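Neurotoxin (PDB 3N7L) probably binds gangliosides on nerve cells through its receptor-binding domain, the part of a botulinum neurotoxin that recognises the target membrane. Local coordinates at residues Leu9-Lys14 and Gly54-Thr59; Gly32-Asn37 and Phe44-Ser49; Phe77-Asn82 and Tyr91-Ser96. All coordinates share one frame; numbering follows the deposited sequence.

Contact 1: residues Leu9-Lys14 and Gly54-Thr59; sequences LSLQNK and GKVIVT
V58 meets two leucines of the strand opposite, one with each of its methyl groups. CG1 of V58 lies 4.0 Å from CD1 of L9, while CG2 of V58 lies 4.0 Å from CD2 of L11. In both pairs the two forks meet at a slant, a methyl of the leucine settling against a methyl of the valine. The fork of V58 therefore spans two leucines that are two residues apart on one strand. Its rotation makes this possible: CG1 is anti to the backbone N (chi1 180°) and CG2 is anti to the carbonyl carbon, which spreads the two methyls along the strand. L11 has a second, looser neighbour in V56, whose CG1 stands 4.5 Å from CD2 of L11. No hydrogen bond crosses, because the backbones are far apart; the segment axes come no closer than 10.1 Å, and their directions differ by 150°. This is face-to-face packing of a beta sandwich, here the lectin-like jelly roll of the N-terminal half of the receptor-binding domain, with L9-K14 in one sheet and strand 55-59 in the other. Alternation of residues along a strand explains the choice of types: L9, L11, V56 and V58 all point into the interlayer and are buried, whereas S10 points the other way and satisfies its hydroxyl with T21. A gap of this width is one that a leucine and a valine can bridge methyl to methyl, and beta-branched valine suits an extended backbone while offering two methyls close to it. Around the pair, L9 and L11 also lean on F208 of strand 202-211, L9 touches I181 and L11 touches F183 on strand 180-187, and V56 rests on L18.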
loop_
_atom_site.group_PDB
_atom_site.type_symbol
_atom_site.label_atom_id
_atom_site.label_comp_id
_atom_site.label_asym_id
_atom_site.label_seq_id
_atom_site.Cartn_x
_atom_site.Cartn_y
_atom_site.Cartn_z
ATOM N N LEU A 9 22.571 11.264 -1.837
ATOM C CA LEU A 9 21.771 11.178 -3.054
ATOM C C LEU A 9 20.312 11.300 -2.662
ATOM O O LEU A 9 19.855 10.654 -1.718
ATOM C CB LEU A 9 21.997 9.851 -3.782
ATOM C CG LEU A 9 21.084 9.638 -5.001
ATOM C CD1 LEU A 9 21.286 10.765 -6.008
ATOM C CD2 LEU A 9 21.384 8.294 -5.650
ATOM N N SER A 10 19.586 12.141 -3.383
ATOM C CA SER A 10 18.173 12.360 -3.110
ATOM C C SER A 10 17.457 12.558 -4.436
ATOM O O SER A 10 17.265 13.686 -4.885
ATOM C CB SER A 10 18.003 13.596 -2.221
ATOM O OG SER A 10 16.637 13.854 -1.963
ATOM N N LEU A 11 17.077 11.453 -5.068
ATOM C CA LEU A 11 16.395 11.511 -6.354
ATOM C C LEU A 11 14.933 11.889 -6.171
ATOM O O LEU A 11 14.137 11.100 -5.661
ATOM C CB LEU A 11 16.502 10.161 -7.062
ATOM C CG LEU A 11 15.841 10.030 -8.436
ATOM C CD1 LEU A 11 16.369 11.104 -9.390
ATOM C CD2 LEU A 11 16.118 8.635 -8.976
ATOM N N GLN A 12 14.591 13.104 -6.586
ATOM C CA GLN A 12 13.230 13.603 -6.460
ATOM C C GLN A 12 12.717 14.266 -7.727
ATOM O O GLN A 12 13.486 14.663 -8.601
ATOM C CB GLN A 12 13.141 14.602 -5.306
ATOM C CG GLN A 12 13.083 13.953 -3.944
ATOM C CD GLN A 12 13.008 14.965 -2.826
ATOM O OE1 GLN A 12 12.500 14.671 -1.742
ATOM N NE2 GLN A 12 13.526 16.160 -3.073
ATOM N N ASN A 13 11.398 14.376 -7.810
ATOM C CA ASN A 13 10.734 15.002 -8.943
ATOM C C ASN A 13 10.363 16.416 -8.518
ATOM O O ASN A 13 9.503 16.599 -7.664
ATOM C CB ASN A 13 9.476 14.208 -9.298
ATOM C CG ASN A 13 8.566 14.932 -10.268
ATOM O OD1 ASN A 13 7.446 14.489 -10.508
ATOM N ND2 ASN A 13 9.034 16.041 -10.832
ATOM N N LYS A 14 11.031 17.405 -9.104
ATOM C CA LYS A 14 10.769 18.808 -8.797
ATOM C C LYS A 14 10.519 19.588 -10.085
ATOM O O LYS A 14 11.309 19.514 -11.028
ATOM C CB LYS A 14 11.955 19.426 -8.046
ATOM C CG LYS A 14 11.723 19.627 -6.555
ATOM C CD LYS A 14 11.579 18.312 -5.813
ATOM C CE LYS A 14 11.121 18.535 -4.374
ATOM N NZ LYS A 14 12.059 19.406 -3.611
ATOM N N GLY A 54 10.939 2.874 -20.304
ATOM C CA GLY A 54 11.578 3.925 -19.541
ATOM C C GLY A 54 12.903 3.530 -18.923
ATOM O O GLY A 54 13.145 2.362 -18.612
ATOM N N LYS A 55 13.763 4.523 -18.731
ATOM C CA LYS A 55 15.075 4.302 -18.146
ATOM C C LYS A 55 15.544 5.583 -17.472
ATOM O O LYS A 55 15.536 6.650 -18.082
ATOM C CB LYS A 55 16.066 3.895 -19.242
ATOM C CG LYS A 55 17.477 3.633 -18.758
ATOM C CD LYS A 55 18.381 3.267 -19.927
ATOM C CE LYS A 55 19.779 2.918 -19.454
ATOM N NZ LYS A 55 20.668 2.563 -20.594
ATOM N N VAL A 56 15.933 5.478 -16.206
ATOM C CA VAL A 56 16.428 6.633 -15.465
ATOM C C VAL A 56 17.870 6.354 -15.056
ATOM O O VAL A 56 18.153 5.372 -14.368
ATOM C CB VAL A 56 15.579 6.916 -14.199
ATOM C CG1 VAL A 56 16.172 8.091 -13.423
ATOM C CG2 VAL A 56 14.141 7.233 -14.599
ATOM N N ILE A 57 18.781 7.214 -15.490
ATOM C CA ILE A 57 20.190 7.036 -15.170
ATOM C C ILE A 57 20.724 8.131 -14.261
ATOM O O ILE A 57 20.686 9.316 -14.600
ATOM C CB ILE A 57 21.044 7.003 -16.447
ATOM C CG1 ILE A 57 20.504 5.935 -17.398
ATOM C CG2 ILE A 57 22.495 6.703 -16.091
ATOM C CD1 ILE A 57 21.170 5.931 -18.756
ATOM N N VAL A 58 21.215 7.723 -13.097
ATOM C CA VAL A 58 21.774 8.657 -12.137
ATOM C C VAL A 58 23.279 8.427 -12.046
ATOM O O VAL A 58 23.733 7.331 -11.708
ATOM C CB VAL A 58 21.160 8.462 -10.735
ATOM C CG1 VAL A 58 21.777 9.450 -9.754
ATOM C CG2 VAL A 58 19.648 8.652 -10.794
ATOM N N THR A 59 24.048 9.461 -12.366
ATOM C CA THR A 59 25.503 9.378 -12.307
ATOM C C THR A 59 25.968 10.332 -11.216
ATOM O O THR A 59 25.847 11.552 -11.350
ATOM C CB THR A 59 26.140 9.792 -13.640
ATOM O OG1 THR A 59 25.595 8.990 -14.693
ATOM C CG2 THR A 59 27.654 9.596 -13.595
#

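Contact 2: residues Gly32-Asn37 and Phe44-Ser49; sequences GNVQLN and FKLGSS
F44 packs against L36 through the first atom of its side chain. CB of F44 lies only 3.4 Å from CD2 of L36, a tight contact in which the two side chains cross at an angle, and CG1 of V34 approaches the same CB at 4.3 Å. Beyond CB, the ring hangs from a CG set between the backbone N and the carbonyl carbon (chi1 61°), and this carries it away from the segment G32-N37. Its near edge, at CD1 and CE1, meets CD1 of L46 in the plane of the ring. The far side, CE2 and CZ, faces L11, with CE2 of F44 4.1 Å from CD2 of L11, in the buried interior where a large flat hydrocarbon fits well. CD1 of L46 also touches CG1 of V34, at 4.0 Å, the two side chains lying alongside each other and pointing the same way.

The backbone frame is a short antiparallel hairpin. Q35 and K45 form its hydrogen-bonded pair: K45 N gives to Q35 O at 2.7 Å, and Q35 N gives to K45 O at 3.2 Å. L36 and F44 are the adjoining non-hydrogen-bonded pair, with their side chains on the apolar face; the polar, flexible Q35 and K45 suit the other face. A water donates to N33 O at 2.8 Å and weakly accepts from G47 N, bridging the two segments beyond the paired residues, at the inverse gamma turn centred on N33. Strand 44-47 pairs on its other side with strand 202-211, while F44 and L36 rest on L18 of strand 17-20, L36 also reaching N13 of strand 7-14.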
loop_
_atom_site.group_PDB
_atom_site.type_symbol
_atom_site.label_atom_id
_atom_site.label_comp_id
_atom_site.label_asym_id
_atom_site.label_seq_id
_atom_site.Cartn_x
_atom_site.Cartn_y
_atom_site.Cartn_z
ATOM N N GLY A 32 13.284 7.287 -22.772
ATOM C CA GLY A 32 12.132 6.459 -23.064
ATOM C C GLY A 32 10.838 6.813 -22.355
ATOM O O GLY A 32 10.624 7.946 -21.931
ATOM N N ASN A 33 9.981 5.805 -22.223
ATOM C CA ASN A 33 8.672 5.936 -21.602
ATOM C C ASN A 33 8.727 6.050 -20.075
ATOM O O ASN A 33 8.511 5.069 -19.364
ATOM C CB ASN A 33 7.813 4.734 -22.008
ATOM C CG ASN A 33 6.372 4.845 -21.543
ATOM O OD1 ASN A 33 5.598 3.894 -21.667
ATOM N ND2 ASN A 33 6.000 6.007 -21.012
ATOM N N VAL A 34 9.022 7.251 -19.586
ATOM C CA VAL A 34 9.080 7.518 -18.150
ATOM C C VAL A 34 8.045 8.591 -17.841
ATOM O O VAL A 34 8.170 9.724 -18.301
ATOM C CB VAL A 34 10.463 8.042 -17.718
ATOM C CG1 VAL A 34 10.453 8.367 -16.228
ATOM C CG2 VAL A 34 11.534 7.007 -18.027
ATOM N N GLN A 35 7.027 8.244 -17.061
ATOM C CA GLN A 35 5.983 9.210 -16.735
ATOM C C GLN A 35 6.116 9.764 -15.333
ATOM O O GLN A 35 6.315 9.016 -14.377
ATOM C CB GLN A 35 4.608 8.571 -16.902
ATOM C CG GLN A 35 4.416 7.921 -18.263
ATOM C CD GLN A 35 3.080 7.227 -18.390
ATOM O OE1 GLN A 35 2.899 6.359 -19.244
ATOM N NE2 GLN A 35 2.129 7.611 -17.542
ATOM N N LEU A 36 5.999 11.082 -15.221
ATOM C CA LEU A 36 6.098 11.756 -13.937
ATOM C C LEU A 36 4.718 12.167 -13.445
ATOM O O LEU A 36 3.926 12.746 -14.190
ATOM C CB LEU A 36 6.988 12.995 -14.055
ATOM C CG LEU A 36 8.428 12.803 -14.540
ATOM C CD1 LEU A 36 9.158 14.137 -14.462
ATOM C CD2 LEU A 36 9.139 11.768 -13.689
ATOM N N ASN A 37 4.433 11.859 -12.186
ATOM C CA ASN A 37 3.152 12.199 -11.585
ATOM C C ASN A 37 3.219 13.664 -11.144
ATOM O O ASN A 37 4.085 14.039 -10.353
ATOM C CB ASN A 37 2.887 11.278 -10.388
ATOM C CG ASN A 37 1.506 11.470 -9.787
ATOM O OD1 ASN A 37 1.121 10.759 -8.855
ATOM N ND2 ASN A 37 0.754 12.432 -10.310
ATOM N N PHE A 44 7.717 8.549 -10.294
ATOM C CA PHE A 44 7.977 8.407 -11.711
ATOM C C PHE A 44 7.632 6.949 -12.009
ATOM O O PHE A 44 7.818 6.068 -11.155
ATOM C CB PHE A 44 9.425 8.784 -12.095
ATOM C CG PHE A 44 10.506 7.943 -11.457
ATOM C CD1 PHE A 44 10.928 6.757 -12.051
ATOM C CD2 PHE A 44 11.179 8.399 -10.324
ATOM C CE1 PHE A 44 12.013 6.040 -11.535
ATOM C CE2 PHE A 44 12.264 7.692 -9.797
ATOM C CZ PHE A 44 12.683 6.510 -10.406
ATOM N N LYS A 45 7.091 6.703 -13.195
ATOM C CA LYS A 45 6.670 5.363 -13.574
ATOM C C LYS A 45 7.439 4.767 -14.750
ATOM O O LYS A 45 7.675 5.436 -15.759
ATOM C CB LYS A 45 5.178 5.391 -13.894
ATOM C CG LYS A 45 4.577 4.060 -14.302
ATOM C CD LYS A 45 3.172 4.292 -14.836
ATOM C CE LYS A 45 2.497 3.000 -15.246
ATOM N NZ LYS A 45 1.143 3.271 -15.805
ATOM N N LEU A 46 7.817 3.500 -14.598
ATOM C CA LEU A 46 8.547 2.743 -15.609
ATOM C C LEU A 46 7.783 1.454 -15.888
ATOM O O LEU A 46 6.984 1.016 -15.063
ATOM C CB LEU A 46 9.954 2.396 -15.109
ATOM C CG LEU A 46 11.058 3.455 -15.203
ATOM C CD1 LEU A 46 10.619 4.729 -14.523
ATOM C CD2 LEU A 46 12.337 2.925 -14.565
ATOM N N GLY A 47 8.026 0.850 -17.047
ATOM C CA GLY A 47 7.345 -0.388 -17.383
ATOM C C GLY A 47 8.263 -1.387 -18.060
ATOM O O GLY A 47 9.304 -1.013 -18.599
ATOM N N SER A 48 7.892 -2.662 -18.024
ATOM C CA SER A 48 8.695 -3.698 -18.663
ATOM C C SER A 48 8.467 -3.616 -20.175
ATOM O O SER A 48 9.115 -4.311 -20.955
ATOM C CB SER A 48 8.304 -5.082 -18.128
ATOM O OG SER A 48 6.913 -5.323 -18.258
ATOM N N SER A 49 7.536 -2.741 -20.554
ATOM C CA SER A 49 7.144 -2.458 -21.939
ATOM C C SER A 49 7.871 -3.204 -23.053
ATOM O O SER A 49 7.533 -4.342 -23.380
ATOM C CB SER A 49 7.272 -0.954 -22.197
ATOM O OG SER A 49 7.109 -0.654 -23.575
HETATM O O HOH W 1 8.512 2.277 -19.682
#

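Contact 3: residues Phe77-Asn82 and Tyr91-Ser96; sequences FWIRIN and YTIIDS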
loop_
_atom_site.group_PDB
_atom_site.type_symbol
_atom_site.label_atom_id
_atom_site.label_comp_id
_atom_site.label_asym_id
_atom_site.label_seq_id
_atom_site.Cartn_x
_atom_site.Cartn_y
_atom_site.Cartn_z
ATOM N N PHE A 77 13.683 3.995 -0.226
ATOM C CA PHE A 77 12.798 4.475 -1.278
ATOM C C PHE A 77 11.416 3.850 -1.222
ATOM O O PHE A 77 11.229 2.774 -0.654
ATOM C CB PHE A 77 13.418 4.198 -2.657
ATOM C CG PHE A 77 13.665 2.736 -2.935
ATOM C CD1 PHE A 77 12.697 1.956 -3.570
ATOM C CD2 PHE A 77 14.876 2.137 -2.574
ATOM C CE1 PHE A 77 12.933 0.606 -3.842
ATOM C CE2 PHE A 77 15.120 0.785 -2.842
ATOM C CZ PHE A 77 14.150 0.019 -3.477
ATOM N N TRP A 78 10.446 4.556 -1.798
ATOM C CA TRP A 78 9.083 4.052 -1.872
ATOM C C TRP A 78 8.974 3.405 -3.234
ATOM O O TRP A 78 9.486 3.932 -4.222
ATOM C CB TRP A 78 8.058 5.185 -1.763
ATOM C CG TRP A 78 7.782 5.591 -0.356
ATOM C CD1 TRP A 78 8.389 6.597 0.348
ATOM C CD2 TRP A 78 6.842 4.987 0.536
ATOM N NE1 TRP A 78 7.881 6.656 1.622
ATOM C CE2 TRP A 78 6.928 5.680 1.767
ATOM C CE3 TRP A 78 5.932 3.926 0.416
ATOM C CZ2 TRP A 78 6.135 5.349 2.875
ATOM C CZ3 TRP A 78 5.141 3.592 1.517
ATOM C CH2 TRP A 78 5.249 4.304 2.732
ATOM N N ILE A 79 8.322 2.257 -3.291
ATOM C CA ILE A 79 8.166 1.575 -4.557
ATOM C C ILE A 79 6.830 0.860 -4.633
ATOM O O ILE A 79 6.256 0.458 -3.615
ATOM C CB ILE A 79 9.298 0.542 -4.773
ATOM C CG1 ILE A 79 9.056 -0.242 -6.070
ATOM C CG2 ILE A 79 9.371 -0.416 -3.580
ATOM C CD1 ILE A 79 10.226 -1.122 -6.481
ATOM N N ARG A 80 6.333 0.728 -5.854
ATOM C CA ARG A 80 5.096 0.019 -6.097
ATOM C C ARG A 80 5.273 -0.776 -7.385
ATOM O O ARG A 80 5.778 -0.253 -8.378
ATOM C CB ARG A 80 3.922 0.980 -6.252
ATOM C CG ARG A 80 2.613 0.231 -6.366
ATOM C CD ARG A 80 1.470 1.106 -6.809
ATOM N NE ARG A 80 0.293 0.271 -7.006
ATOM C CZ ARG A 80 -0.781 0.633 -7.694
ATOM N NH1 ARG A 80 -1.799 -0.210 -7.810
ATOM N NH2 ARG A 80 -0.834 1.830 -8.267
ATOM N N ILE A 81 4.876 -2.045 -7.358
ATOM C CA ILE A 81 4.986 -2.909 -8.527
ATOM C C ILE A 81 3.575 -3.399 -8.826
ATOM O O ILE A 81 2.932 -4.005 -7.965
ATOM C CB ILE A 81 5.902 -4.122 -8.230
ATOM C CG1 ILE A 81 7.298 -3.628 -7.822
ATOM C CG2 ILE A 81 6.013 -5.020 -9.461
ATOM C CD1 ILE A 81 8.231 -4.718 -7.362
ATOM N N ASN A 82 3.058 -3.127 -10.016
ATOM C CA ASN A 82 1.709 -3.600 -10.260
ATOM C C ASN A 82 1.628 -4.897 -11.005
ATOM O O ASN A 82 2.085 -5.034 -12.139
ATOM C CB ASN A 82 0.816 -2.589 -10.961
ATOM C CG ASN A 82 -0.602 -3.110 -11.087
ATOM O OD1 ASN A 82 -1.118 -3.731 -10.154
ATOM N ND2 ASN A 82 -1.233 -2.881 -12.232
ATOM N N TYR A 91 13.526 -9.972 -12.768
ATOM C CA TYR A 91 13.740 -8.642 -13.329
ATOM C C TYR A 91 14.730 -7.860 -12.477
ATOM O O TYR A 91 14.708 -7.947 -11.248
ATOM C CB TYR A 91 12.447 -7.823 -13.340
ATOM C CG TYR A 91 11.420 -8.204 -14.371
ATOM C CD1 TYR A 91 11.419 -7.612 -15.635
ATOM C CD2 TYR A 91 10.424 -9.128 -14.071
ATOM C CE1 TYR A 91 10.444 -7.930 -16.571
ATOM C CE2 TYR A 91 9.447 -9.452 -14.996
ATOM C CZ TYR A 91 9.461 -8.851 -16.243
ATOM O OH TYR A 91 8.481 -9.168 -17.154
ATOM N N THR A 92 15.600 -7.106 -13.131
ATOM C CA THR A 92 16.520 -6.245 -12.408
ATOM C C THR A 92 15.777 -4.920 -12.564
ATOM O O THR A 92 15.305 -4.611 -13.659
ATOM C CB THR A 92 17.899 -6.164 -13.092
ATOM O OG1 THR A 92 18.519 -7.455 -13.062
ATOM C CG2 THR A 92 18.791 -5.163 -12.369
ATOM N N ILE A 93 15.638 -4.159 -11.482
ATOM C CA ILE A 93 14.908 -2.893 -11.541
ATOM C C ILE A 93 15.735 -1.651 -11.206
ATOM O O ILE A 93 15.491 -0.570 -11.742
ATOM C CB ILE A 93 13.673 -2.937 -10.619
ATOM C CG1 ILE A 93 14.076 -3.413 -9.219
ATOM C CG2 ILE A 93 12.635 -3.895 -11.200
ATOM C CD1 ILE A 93 12.947 -3.348 -8.199
ATOM N N ILE A 94 16.696 -1.808 -10.306
ATOM C CA ILE A 94 17.576 -0.714 -9.906
ATOM C C ILE A 94 18.951 -1.364 -9.896
ATOM O O ILE A 94 19.254 -2.183 -9.024
ATOM C CB ILE A 94 17.232 -0.190 -8.491
ATOM C CG1 ILE A 94 15.747 0.191 -8.420
ATOM C CG2 ILE A 94 18.079 1.045 -8.172
ATOM C CD1 ILE A 94 15.292 0.598 -7.025
ATOM N N ASP A 95 19.773 -1.006 -10.877
ATOM C CA ASP A 95 21.092 -1.609 -11.006
ATOM C C ASP A 95 22.258 -0.643 -10.900
ATOM O O ASP A 95 22.238 0.445 -11.478
ATOM C CB ASP A 95 21.193 -2.336 -12.348
ATOM C CG ASP A 95 22.460 -3.159 -12.464
ATOM O OD1 ASP A 95 22.527 -4.231 -11.822
ATOM O OD2 ASP A 95 23.390 -2.730 -13.182
ATOM N N SER A 96 23.283 -1.056 -10.169
ATOM C CA SER A 96 24.480 -0.238 -10.016
ATOM C C SER A 96 25.693 -1.167 -10.086
ATOM O O SER A 96 26.523 -1.214 -9.180
ATOM C CB SER A 96 24.447 0.524 -8.687
ATOM O OG SER A 96 25.372 1.602 -8.701
#
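Beside I94, which lies against F77, the carboxylate of D95 is gripped at both oxygens: OD1 is hydrogen-bonded to S104 OG and OD2 to the backbone N of V97. No hydrogen bond crosses between the two segments themselves, and the contact is apolar. CD1 of I94 stands over one face of the F77 ring in a CH-pi contact, 4.1 Å from the centroid and 25° off the ring normal. It is displaced toward the rim, so its closest ring atom is CZ of F77, at 3.8 Å. The two side chains approach from the two facing sheets, and the slim end of isoleucine is well shaped to lie on an aromatic face. The edge of the same ring is met in plane by CB of I79.

Next to this pair, I79 and I93 reach toward each other tip to tip, with their CD1 atoms 3.9 Å apart. I79 extends with CG1 anti to its backbone N (chi1 176°), which directs its long branch across the gap.

I93 and I94 are neighbours yet both point to the interlayer, because the chain forms a classic beta bulge opposite I105. The contact joins the two sheets of the jelly roll: strand 72-82 runs between strands 143-150 and 202-211, while the bulged strands pair with strand 102-108, and I94 also packs on I181 and F183 of strand 180-187.

In the fold
All three contacts lie in the N-terminal, jelly-roll half of the receptor-binding domain, their centres 12 to 13 Å apart. Contacts 1 and 3 both bridge the two sheets through apolar side chains, but they do not touch each other; their nearest atoms are about 7 Å apart. Contact 2, a hairpin within one sheet, touches both: CG2 of V34 lies 3.4 Å from CA of G54 in contact 1, and CB of S48 lies 3.9 Å from CE1 of Y91 in contact 3. Strand 202-211 borders all three. None contains a bound ligand; ganglioside recognition in this family is generally assigned to the C-terminal, trefoil half.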